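Local coordinates for acetyltransferase Atu2258 (PDB 2G3A), which transfers the acetyl group of acetyl-coenzyme A to acceptor substrates, preferring glucosamine 6-phosphate or dopamine, as a member of the GCN5-related N-acetyltransferase family, at residues K49-N53 with E103-R107; T64-V68 with L80-P84; G74-V78 with C109-D115; A93-A98 with T124-F130. One frame throughout, in Å; residues are numbered along the deposited sequence.

Contact 1: K49-N53 with E103-R107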
# COMPACT_ATOMS: atom_id res chain seq x y z
N LYS A 49 6.41 13.75 1.26
CA LYS A 49 6.50 12.43 1.90
C LYS A 49 7.57 12.38 2.98
O LYS A 49 8.74 12.69 2.73
CB LYS A 49 6.76 11.32 0.89
CG LYS A 49 6.63 9.93 1.52
CD LYS A 49 6.74 8.84 0.47
CE LYS A 49 6.64 7.47 1.10
NZ LYS A 49 6.40 6.45 0.03
N ARG A 50 7.16 11.97 4.17
CA ARG A 50 8.01 11.96 5.33
C ARG A 50 7.65 10.79 6.22
O ARG A 50 6.50 10.64 6.63
CB ARG A 50 7.86 13.28 6.09
CG ARG A 50 8.77 13.45 7.28
CD ARG A 50 8.53 14.82 7.89
NE ARG A 50 9.24 15.03 9.15
CZ ARG A 50 8.93 15.97 10.04
NH1 ARG A 50 7.92 16.80 9.82
NH2 ARG A 50 9.64 16.08 11.15
N ASP A 51 8.64 9.94 6.51
CA ASP A 51 8.39 8.76 7.32
C ASP A 51 7.87 9.12 8.71
O ASP A 51 8.14 10.20 9.23
CB ASP A 51 9.68 7.94 7.46
CG ASP A 51 10.15 7.39 6.12
OD1 ASP A 51 9.32 6.81 5.39
OD2 ASP A 51 11.34 7.56 5.80
N LEU A 52 7.11 8.19 9.29
CA LEU A 52 6.62 8.34 10.65
C LEU A 52 6.59 6.94 11.28
O LEU A 52 5.69 6.13 11.00
CB LEU A 52 5.22 9.00 10.66
CG LEU A 52 4.71 9.56 12.00
CD1 LEU A 52 3.47 10.43 11.81
CD2 LEU A 52 4.45 8.43 13.04
N ASN A 53 7.59 6.66 12.12
CA ASN A 53 7.67 5.37 12.79
C ASN A 53 7.68 5.54 14.31
O ASN A 53 8.15 6.56 14.83
CB ASN A 53 8.95 4.63 12.39
CG ASN A 53 9.07 4.43 10.89
OD1 ASN A 53 8.09 4.17 10.19
ND2 ASN A 53 10.30 4.52 10.39
N GLU A 103 1.57 13.38 15.99
CA GLU A 103 2.67 13.81 15.11
C GLU A 103 2.15 14.29 13.75
O GLU A 103 2.61 15.31 13.22
CB GLU A 103 3.74 12.71 14.97
CG GLU A 103 4.92 12.99 14.01
CD GLU A 103 5.68 14.30 14.29
OE1 GLU A 103 5.59 14.82 15.42
OE2 GLU A 103 6.37 14.78 13.38
N ALA A 104 1.15 13.58 13.22
CA ALA A 104 0.53 13.95 11.95
C ALA A 104 -0.16 15.31 12.04
O ALA A 104 -0.04 16.14 11.14
CB ALA A 104 -0.44 12.87 11.48
N ARG A 105 -0.87 15.54 13.15
CA ARG A 105 -1.49 16.86 13.37
C ARG A 105 -0.44 17.96 13.44
O ARG A 105 -0.62 19.04 12.86
CB ARG A 105 -2.35 16.85 14.63
CG ARG A 105 -3.66 16.09 14.46
CD ARG A 105 -4.34 15.94 15.81
NE ARG A 105 -5.62 15.24 15.71
CZ ARG A 105 -6.80 15.85 15.62
NH1 ARG A 105 -6.89 17.17 15.59
NH2 ARG A 105 -7.91 15.14 15.56
N LYS A 106 0.67 17.68 14.12
CA LYS A 106 1.80 18.61 14.18
C LYS A 106 2.33 18.96 12.80
O LYS A 106 2.69 20.11 12.53
CB LYS A 106 2.94 18.04 15.02
CG LYS A 106 2.70 18.11 16.50
CD LYS A 106 4.00 18.39 17.24
CE LYS A 106 3.81 18.18 18.74
NZ LYS A 106 3.90 16.75 19.14
N ARG A 107 2.39 17.95 11.93
CA ARG A 107 2.89 18.14 10.56
C ARG A 107 1.89 18.89 9.68
O ARG A 107 2.17 19.15 8.51
CB ARG A 107 3.26 16.79 9.93
CG ARG A 107 4.33 16.01 10.69
CD ARG A 107 4.70 14.74 9.96
NE ARG A 107 5.75 14.01 10.67
CZ ARG A 107 6.31 12.88 10.26
NH1 ARG A 107 5.95 12.32 9.11
NH2 ARG A 107 7.25 12.31 10.99
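The backbone oxygen of Asp51 is gripped end-on by both terminal nitrogens of Arg107, NH2 lying 2.9 Å and NH1 3.1 Å from Asp51 O. The two bonds differ in kind: NH2 is tilted only modestly from the carbonyl plane, whereas NH1 stands well above it. NH1 also makes a weak bond to Arg50 O. An extended side chain carries the guanidinium from the end of helix 92-106 to the backbone oxygens of strand 50-57, and its rotation is fixed one turn back, where Arg107 NE forms a salt bridge with Glu103 OE2 at 2.9 Å, the hydrogen bond nearly straight at 165°. The group is thus held in its plane from two directions and packed on both faces. Leu52 lies over one, and its CD1 also reaches Glu103 CG at 3.7 Å. With chi1 at -176° and an extended chain, Arg50 runs out over the opposite face, CD above its centre, and its guanidinium stacks flat on that of Arg107, centres 4.0 Å apart and planes at 8°. Asp22 of the second subunit forms a salt bridge with Arg50 NE, and Thr71 takes a further bond from Arg107 NH1. Stacking two cations would probably carry a cost; the carboxylates of Glu103 and of Asp22 of the second subunit probably offset it, so that the pair joins helix end, strand and dimer interface.

Contact 2: T64-V68 with L80-P84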
# COMPACT_ATOMS: atom_id res chain seq x y z
N THR A 64 10.66 -4.40 19.64
CA THR A 64 9.76 -5.53 19.88
C THR A 64 8.43 -5.36 19.11
O THR A 64 7.63 -6.30 19.00
CB THR A 64 9.45 -5.68 21.38
OG1 THR A 64 8.86 -4.47 21.87
CG2 THR A 64 10.72 -6.00 22.18
N GLY A 65 8.20 -4.17 18.59
CA GLY A 65 6.93 -3.86 17.92
C GLY A 65 6.86 -2.39 17.58
O GLY A 65 7.88 -1.68 17.64
N GLY A 66 5.67 -1.92 17.22
CA GLY A 66 5.48 -0.51 16.91
C GLY A 66 4.61 -0.24 15.69
O GLY A 66 3.82 -1.08 15.29
N LEU A 67 4.80 0.94 15.11
CA LEU A 67 4.02 1.42 14.01
C LEU A 67 4.96 1.96 12.93
O LEU A 67 5.95 2.64 13.23
CB LEU A 67 3.03 2.50 14.50
CG LEU A 67 2.09 3.20 13.51
CD1 LEU A 67 0.84 3.71 14.23
CD2 LEU A 67 2.78 4.33 12.70
N VAL A 68 4.66 1.60 11.68
CA VAL A 68 5.39 2.10 10.51
C VAL A 68 4.40 2.82 9.61
O VAL A 68 3.35 2.26 9.24
CB VAL A 68 6.08 0.95 9.73
CG1 VAL A 68 6.81 1.48 8.47
CG2 VAL A 68 7.07 0.21 10.63
N LEU A 80 2.09 -0.42 8.96
CA LEU A 80 2.23 -1.60 9.80
C LEU A 80 2.02 -1.21 11.24
O LEU A 80 2.44 -0.14 11.65
CB LEU A 80 3.63 -2.22 9.68
CG LEU A 80 4.27 -2.54 8.32
CD1 LEU A 80 5.76 -2.79 8.52
CD2 LEU A 80 3.63 -3.75 7.67
N LEU A 81 1.40 -2.11 12.01
CA LEU A 81 1.28 -1.94 13.44
C LEU A 81 1.35 -3.30 14.08
O LEU A 81 0.53 -4.17 13.75
CB LEU A 81 -0.04 -1.26 13.81
CG LEU A 81 -0.21 -0.65 15.20
CD1 LEU A 81 -1.33 0.38 15.20
CD2 LEU A 81 -0.47 -1.71 16.30
N PHE A 82 2.32 -3.48 14.98
CA PHE A 82 2.46 -4.73 15.71
C PHE A 82 2.64 -4.50 17.21
O PHE A 82 3.52 -3.75 17.65
CB PHE A 82 3.62 -5.57 15.14
CG PHE A 82 3.82 -6.88 15.86
CD1 PHE A 82 3.05 -7.99 15.54
CD2 PHE A 82 4.77 -6.99 16.87
CE1 PHE A 82 3.21 -9.19 16.20
CE2 PHE A 82 4.95 -8.21 17.56
CZ PHE A 82 4.17 -9.30 17.22
N VAL A 83 1.80 -5.17 17.99
CA VAL A 83 1.93 -5.14 19.44
C VAL A 83 2.44 -6.51 19.90
O VAL A 83 1.85 -7.53 19.56
CB VAL A 83 0.59 -4.77 20.11
CG1 VAL A 83 0.69 -4.87 21.62
CG2 VAL A 83 0.16 -3.35 19.70
N PRO A 84 3.55 -6.54 20.67
CA PRO A 84 4.08 -7.81 21.19
C PRO A 84 3.05 -8.58 22.03
O PRO A 84 2.24 -7.98 22.73
CB PRO A 84 5.26 -7.37 22.06
CG PRO A 84 5.63 -6.03 21.56
CD PRO A 84 4.37 -5.39 21.10
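Leu67 and Leu81 both carry CG anti to the backbone N (chi1 179° and -164°), which brings their CD1 methyls within 4.1 Å of each other on one face of the sheet. On the other face Leu80 takes the opposite choice, CG beside its backbone N (chi1 -51°), and lies side by side with Val68, the two pointing the same way; Leu80 CD1 is 3.9 Å from Val68 CG2. Between these layers the antiparallel strands are bonded in pairs. Gly66 and Phe82 exchange two hydrogen bonds, Phe82 N reaching Gly66 O at 2.8 Å nearly in line with the carbonyl, and Val68 and Leu80 exchange two more. Leu67 and Leu81 form the non-hydrogen-bonded pair between them, helped by a CA-H...O contact from Leu67 CA to Leu80 O at 3.2 Å. On the Thr64 side of Gly66 the ladder gives way to side-chain packing: Gly65 CA and Thr64 O lie at the edge of the Phe82 ring, and the Pro84 ring crosses the Thr64 side chain at about a right angle, Pro84 CG 3.6 Å from Thr64 OG1. That hydroxyl is hydrogen-bonded to Ile56 O. Val68, Leu80 and Phe82 pack on the second subunit, while Leu81 meets helix 92-106. Here the hairpin of strands 63-72 and 75-82 delivers Leu81, Phe82 and Val83, which by similarity bind coenzyme A, as the corresponding strand does in the GNAT fold.

Contact 3: G74-V78 with C109-D115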
# COMPACT_ATOMS: atom_id res chain seq x y z
N GLY A 74 -0.93 15.69 2.90
CA GLY A 74 -1.85 16.07 3.97
C GLY A 74 -2.44 14.94 4.77
O GLY A 74 -3.27 15.18 5.65
N TRP A 75 -2.04 13.70 4.48
CA TRP A 75 -2.62 12.52 5.13
C TRP A 75 -1.58 11.59 5.70
O TRP A 75 -0.53 11.36 5.09
CB TRP A 75 -3.52 11.74 4.15
CG TRP A 75 -4.84 12.46 3.89
CD1 TRP A 75 -5.04 13.57 3.12
CD2 TRP A 75 -6.11 12.12 4.45
NE1 TRP A 75 -6.37 13.94 3.15
CE2 TRP A 75 -7.05 13.05 3.95
CE3 TRP A 75 -6.56 11.09 5.28
CZ2 TRP A 75 -8.41 13.00 4.27
CZ3 TRP A 75 -7.92 11.03 5.60
CH2 TRP A 75 -8.82 11.99 5.10
N LEU A 76 -1.87 11.08 6.90
CA LEU A 76 -1.13 9.98 7.51
C LEU A 76 -1.62 8.62 7.00
O LEU A 76 -2.82 8.34 7.00
CB LEU A 76 -1.28 10.02 9.04
CG LEU A 76 -0.82 8.79 9.82
CD1 LEU A 76 0.68 8.57 9.74
CD2 LEU A 76 -1.29 8.85 11.29
N TYR A 77 -0.68 7.80 6.53
CA TYR A 77 -0.96 6.40 6.21
C TYR A 77 -0.22 5.55 7.23
O TYR A 77 1.01 5.69 7.39
CB TYR A 77 -0.53 6.01 4.78
CG TYR A 77 -0.77 4.52 4.49
CD1 TYR A 77 -2.03 3.96 4.70
CD2 TYR A 77 0.27 3.67 4.07
CE1 TYR A 77 -2.27 2.60 4.46
CE2 TYR A 77 0.04 2.28 3.84
CZ TYR A 77 -1.24 1.76 4.04
OH TYR A 77 -1.53 0.41 3.82
N VAL A 78 -0.96 4.70 7.93
CA VAL A 78 -0.36 3.72 8.83
C VAL A 78 -0.21 2.43 8.03
O VAL A 78 -1.20 1.83 7.62
CB VAL A 78 -1.21 3.50 10.11
CG1 VAL A 78 -0.65 2.33 10.96
CG2 VAL A 78 -1.30 4.78 10.94
N CYS A 109 -1.32 17.70 9.01
CA CYS A 109 -2.17 16.76 8.26
C CYS A 109 -3.65 16.96 8.55
O CYS A 109 -3.99 17.46 9.61
CB CYS A 109 -1.80 15.30 8.55
SG CYS A 109 -0.13 14.89 7.98
N MSE A 110 -4.48 16.57 7.59
CA MSE A 110 -5.93 16.70 7.63
C MSE A 110 -6.64 15.42 8.08
O MSE A 110 -7.83 15.42 8.39
CB MSE A 110 -6.43 17.02 6.22
CG MSE A 110 -5.99 18.35 5.66
SE MSE A 110 -6.34 18.31 3.72
CE MSE A 110 -8.18 18.00 3.79
N GLY A 111 -5.91 14.31 8.08
CA GLY A 111 -6.53 13.03 8.41
C GLY A 111 -5.57 11.85 8.31
O GLY A 111 -4.40 12.01 7.93
N ALA A 112 -6.08 10.67 8.64
CA ALA A 112 -5.28 9.44 8.60
C ALA A 112 -6.06 8.38 7.85
O ALA A 112 -7.29 8.39 7.85
CB ALA A 112 -4.98 8.94 10.04
N TYR A 113 -5.36 7.44 7.24
CA TYR A 113 -6.04 6.24 6.78
C TYR A 113 -5.25 4.98 7.06
O TYR A 113 -4.04 5.02 7.34
CB TYR A 113 -6.50 6.37 5.30
CG TYR A 113 -5.39 6.36 4.28
CD1 TYR A 113 -5.21 5.26 3.43
CD2 TYR A 113 -4.53 7.46 4.13
CE1 TYR A 113 -4.18 5.25 2.47
CE2 TYR A 113 -3.52 7.46 3.17
CZ TYR A 113 -3.35 6.36 2.35
OH TYR A 113 -2.34 6.36 1.40
N ILE A 114 -5.95 3.86 6.97
CA ILE A 114 -5.45 2.60 7.45
C ILE A 114 -6.20 1.46 6.76
O ILE A 114 -7.31 1.65 6.26
CB ILE A 114 -5.56 2.52 9.01
CG1 ILE A 114 -4.63 1.47 9.60
CG2 ILE A 114 -7.02 2.27 9.46
CD1 ILE A 114 -4.33 1.69 11.13
N ASP A 115 -5.59 0.28 6.70
CA ASP A 115 -6.30 -0.87 6.15
C ASP A 115 -5.98 -2.15 6.91
O ASP A 115 -4.97 -2.21 7.60
CB ASP A 115 -6.01 -1.02 4.66
CG ASP A 115 -4.54 -1.01 4.37
OD1 ASP A 115 -3.88 -1.98 4.75
OD2 ASP A 115 -4.04 -0.03 3.79
O HOH W 1 -2.64 -0.29 7.45
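Strands 75-78 and 111-115 run parallel, their axes 4.5 Å apart at closest and 24° from alignment, with backbone bonds alternating from Gly74 O to Val78 N. Over this ladder Trp75 folds its indole across the neighbouring strand: Gly111 CA lies over a face of the six-membered ring, 3.9 Å from its centroid, a CH-pi contact made close by the lack of a side chain on Gly111. Trp75 NE1 bonds to Pro138 O of the second subunit. Farther along the same face Tyr77 and Tyr113 meet obliquely, Tyr77 CD1 above the Tyr113 ring and 3.4 Å from its CE1. Tyr113 reaches this place through a chi1 of 70°, which sets CG between its backbone N and carbonyl carbon. The Tyr77 hydroxyl then donates a short bond, 2.5 Å from OH to Asp115 OD2, which receives it on its syn lone pair. A water bridges Val78 O and Asp115 N where the strands diverge. On the reverse face, Leu76 CD2 packs 3.9 Å from Ala112 CB, and Val78 lies beside Ile114. Leu76 and Ile114 are covered by helix 92-106, the crossover of this beta-alpha-beta unit, while strands 63-72 and 145-151 flank the pair within the sheet.

Contact 4: A93-A98 with T124-F130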
# COMPACT_ATOMS: atom_id res chain seq x y z
N ALA A 93 -1.99 -0.66 21.02
CA ALA A 93 -2.27 -0.29 19.63
C ALA A 93 -2.93 1.11 19.58
O ALA A 93 -2.52 1.95 18.78
CB ALA A 93 -3.15 -1.36 18.94
N PRO A 94 -3.97 1.36 20.41
CA PRO A 94 -4.47 2.75 20.44
C PRO A 94 -3.42 3.81 20.83
O PRO A 94 -3.47 4.93 20.32
CB PRO A 94 -5.62 2.69 21.46
CG PRO A 94 -6.06 1.24 21.43
CD PRO A 94 -4.78 0.48 21.27
N LYS A 95 -2.48 3.46 21.70
CA LYS A 95 -1.41 4.38 22.10
C LYS A 95 -0.53 4.73 20.91
O LYS A 95 -0.14 5.88 20.74
CB LYS A 95 -0.58 3.80 23.25
CG LYS A 95 0.60 4.69 23.66
CD LYS A 95 1.22 4.23 24.97
CE LYS A 95 2.30 5.19 25.46
NZ LYS A 95 2.83 4.75 26.78
N LEU A 96 -0.18 3.71 20.12
CA LEU A 96 0.60 3.91 18.91
C LEU A 96 -0.15 4.79 17.92
O LEU A 96 0.43 5.71 17.35
CB LEU A 96 0.97 2.57 18.26
CG LEU A 96 1.93 1.67 19.05
CD1 LEU A 96 1.89 0.27 18.50
CD2 LEU A 96 3.36 2.22 19.05
N LEU A 97 -1.45 4.52 17.74
CA LEU A 97 -2.27 5.35 16.86
C LEU A 97 -2.36 6.81 17.35
O LEU A 97 -2.34 7.75 16.55
CB LEU A 97 -3.66 4.76 16.71
CG LEU A 97 -3.71 3.41 15.97
CD1 LEU A 97 -5.10 2.81 16.13
CD2 LEU A 97 -3.33 3.59 14.47
N ALA A 98 -2.49 6.98 18.66
CA ALA A 98 -2.55 8.31 19.26
C ALA A 98 -1.23 9.08 19.10
O ALA A 98 -1.23 10.29 18.81
CB ALA A 98 -2.96 8.22 20.74
N THR A 124 -10.49 -2.48 16.82
CA THR A 124 -9.61 -1.52 17.48
C THR A 124 -9.64 -0.17 16.75
O THR A 124 -9.77 0.89 17.38
CB THR A 124 -8.15 -2.04 17.53
OG1 THR A 124 -8.13 -3.26 18.27
CG2 THR A 124 -7.21 -1.02 18.18
N TYR A 125 -9.53 -0.22 15.42
CA TYR A 125 -9.48 1.02 14.64
C TYR A 125 -10.78 1.76 14.71
O TYR A 125 -10.80 2.98 14.84
CB TYR A 125 -9.13 0.76 13.17
CG TYR A 125 -7.81 0.06 12.96
CD1 TYR A 125 -6.81 0.11 13.94
CD2 TYR A 125 -7.55 -0.65 11.77
CE1 TYR A 125 -5.61 -0.55 13.76
CE2 TYR A 125 -6.32 -1.30 11.56
CZ TYR A 125 -5.37 -1.25 12.57
OH TYR A 125 -4.15 -1.89 12.41
N GLU A 126 -11.89 1.02 14.65
CA GLU A 126 -13.20 1.65 14.74
C GLU A 126 -13.46 2.30 16.11
O GLU A 126 -13.99 3.43 16.19
CB GLU A 126 -14.29 0.65 14.37
CG GLU A 126 -14.32 0.34 12.86
CD GLU A 126 -15.40 -0.67 12.47
OE1 GLU A 126 -15.54 -1.71 13.15
OE2 GLU A 126 -16.08 -0.44 11.45
N ARG A 127 -13.08 1.61 17.18
CA ARG A 127 -13.20 2.15 18.54
C ARG A 127 -12.39 3.44 18.70
O ARG A 127 -12.87 4.42 19.30
CB ARG A 127 -12.75 1.13 19.58
CG ARG A 127 -13.77 0.06 19.97
CD ARG A 127 -13.34 -0.62 21.28
NE ARG A 127 -12.09 -1.36 21.11
CZ ARG A 127 -12.01 -2.69 20.98
NH1 ARG A 127 -13.11 -3.43 21.04
NH2 ARG A 127 -10.83 -3.27 20.82
N TYR A 128 -11.16 3.42 18.16
CA TYR A 128 -10.25 4.57 18.11
C TYR A 128 -10.86 5.80 17.42
O TYR A 128 -10.60 6.94 17.81
CB TYR A 128 -8.88 4.18 17.49
CG TYR A 128 -7.89 5.34 17.48
CD1 TYR A 128 -7.20 5.69 18.64
CD2 TYR A 128 -7.70 6.11 16.32
CE1 TYR A 128 -6.34 6.78 18.66
CE2 TYR A 128 -6.84 7.22 16.33
CZ TYR A 128 -6.16 7.54 17.51
OH TYR A 128 -5.29 8.61 17.55
N GLY A 129 -11.71 5.58 16.41
CA GLY A 129 -12.34 6.70 15.70
C GLY A 129 -12.22 6.65 14.18
O GLY A 129 -12.70 7.57 13.51
N PHE A 130 -11.59 5.61 13.64
CA PHE A 130 -11.61 5.43 12.17
C PHE A 130 -12.97 4.97 11.69
O PHE A 130 -13.71 4.32 12.43
CB PHE A 130 -10.60 4.41 11.68
CG PHE A 130 -9.17 4.86 11.76
CD1 PHE A 130 -8.51 5.34 10.62
CD2 PHE A 130 -8.46 4.76 12.94
CE1 PHE A 130 -7.17 5.74 10.68
CE2 PHE A 130 -7.12 5.14 13.01
CZ PHE A 130 -6.48 5.64 11.87
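Leu97 makes the tight part of this contact, with its CB seated over the centre of the Tyr128 ring, 3.8 Å from the centroid, a CH-pi contact. Its CG stands beside the backbone N (chi1 -67°), and the branch beyond reaches into the angle between the aromatic side chains: Leu97 CD1 comes to 3.9 Å from Tyr125 CD1, while CD2 approaches Phe130 more distantly. Tyr128, with CG anti to its backbone N (chi1 -178°), lays its ring along the 93-98 helix, so that the hydroxyl arrives 3.2 Å from both Leu97 O and Ala98 CA. The strongest polar partner of that hydroxyl is Glu101, the next turn along; Ala98, beside it, marks the solvent side. At the Thr124 end the fit is looser. There the Thr124 methyl meets Ala93 and Pro94, with CG2 4.1 Å from Ala93 CB and equally far from Pro94 CG, and the Thr124 hydroxyl turns back to Asp120 O. The segment axes stay 10.4 Å apart and cross at -54°. Just past Tyr128 a Schellman motif ends the helix, Gly129 taking positive phi and Phe130 N bonding to Tyr125 O, which brings the Phe130 ring back toward the core. Thr124 and Tyr125 belong, by similarity, to the coenzyme A site. Helices 92-106 and 119-128 thus meet on one side of the sheet, Leu97 resting on Leu81 and Ile114, and Phe130 on strands 111-116 and 145-151.

Helix 92-106 and the mixed sheet tie the four contacts together. Contacts 1 and 4 use opposite ends of that helix, with centres about 16 Å apart, whereas contacts 2 and 3 share strand 75-82, with centres about 17 Å apart. Contacts 1 and 3 lie closest, about 9 Å between centres, and meet through Leu52, Leu76 and Ala104. Along the chain contact 2 is nested within contact 1 and closes before contact 4 opens; contact 3 alternates with each of the others. Contacts 2 and 4 together bring Leu81 beside Tyr125, both assigned by similarity to the coenzyme A site. Contacts 1, 2 and 3 touch the second subunit through their own contact residues, so one sheet probably serves cofactor binding and dimerisation together.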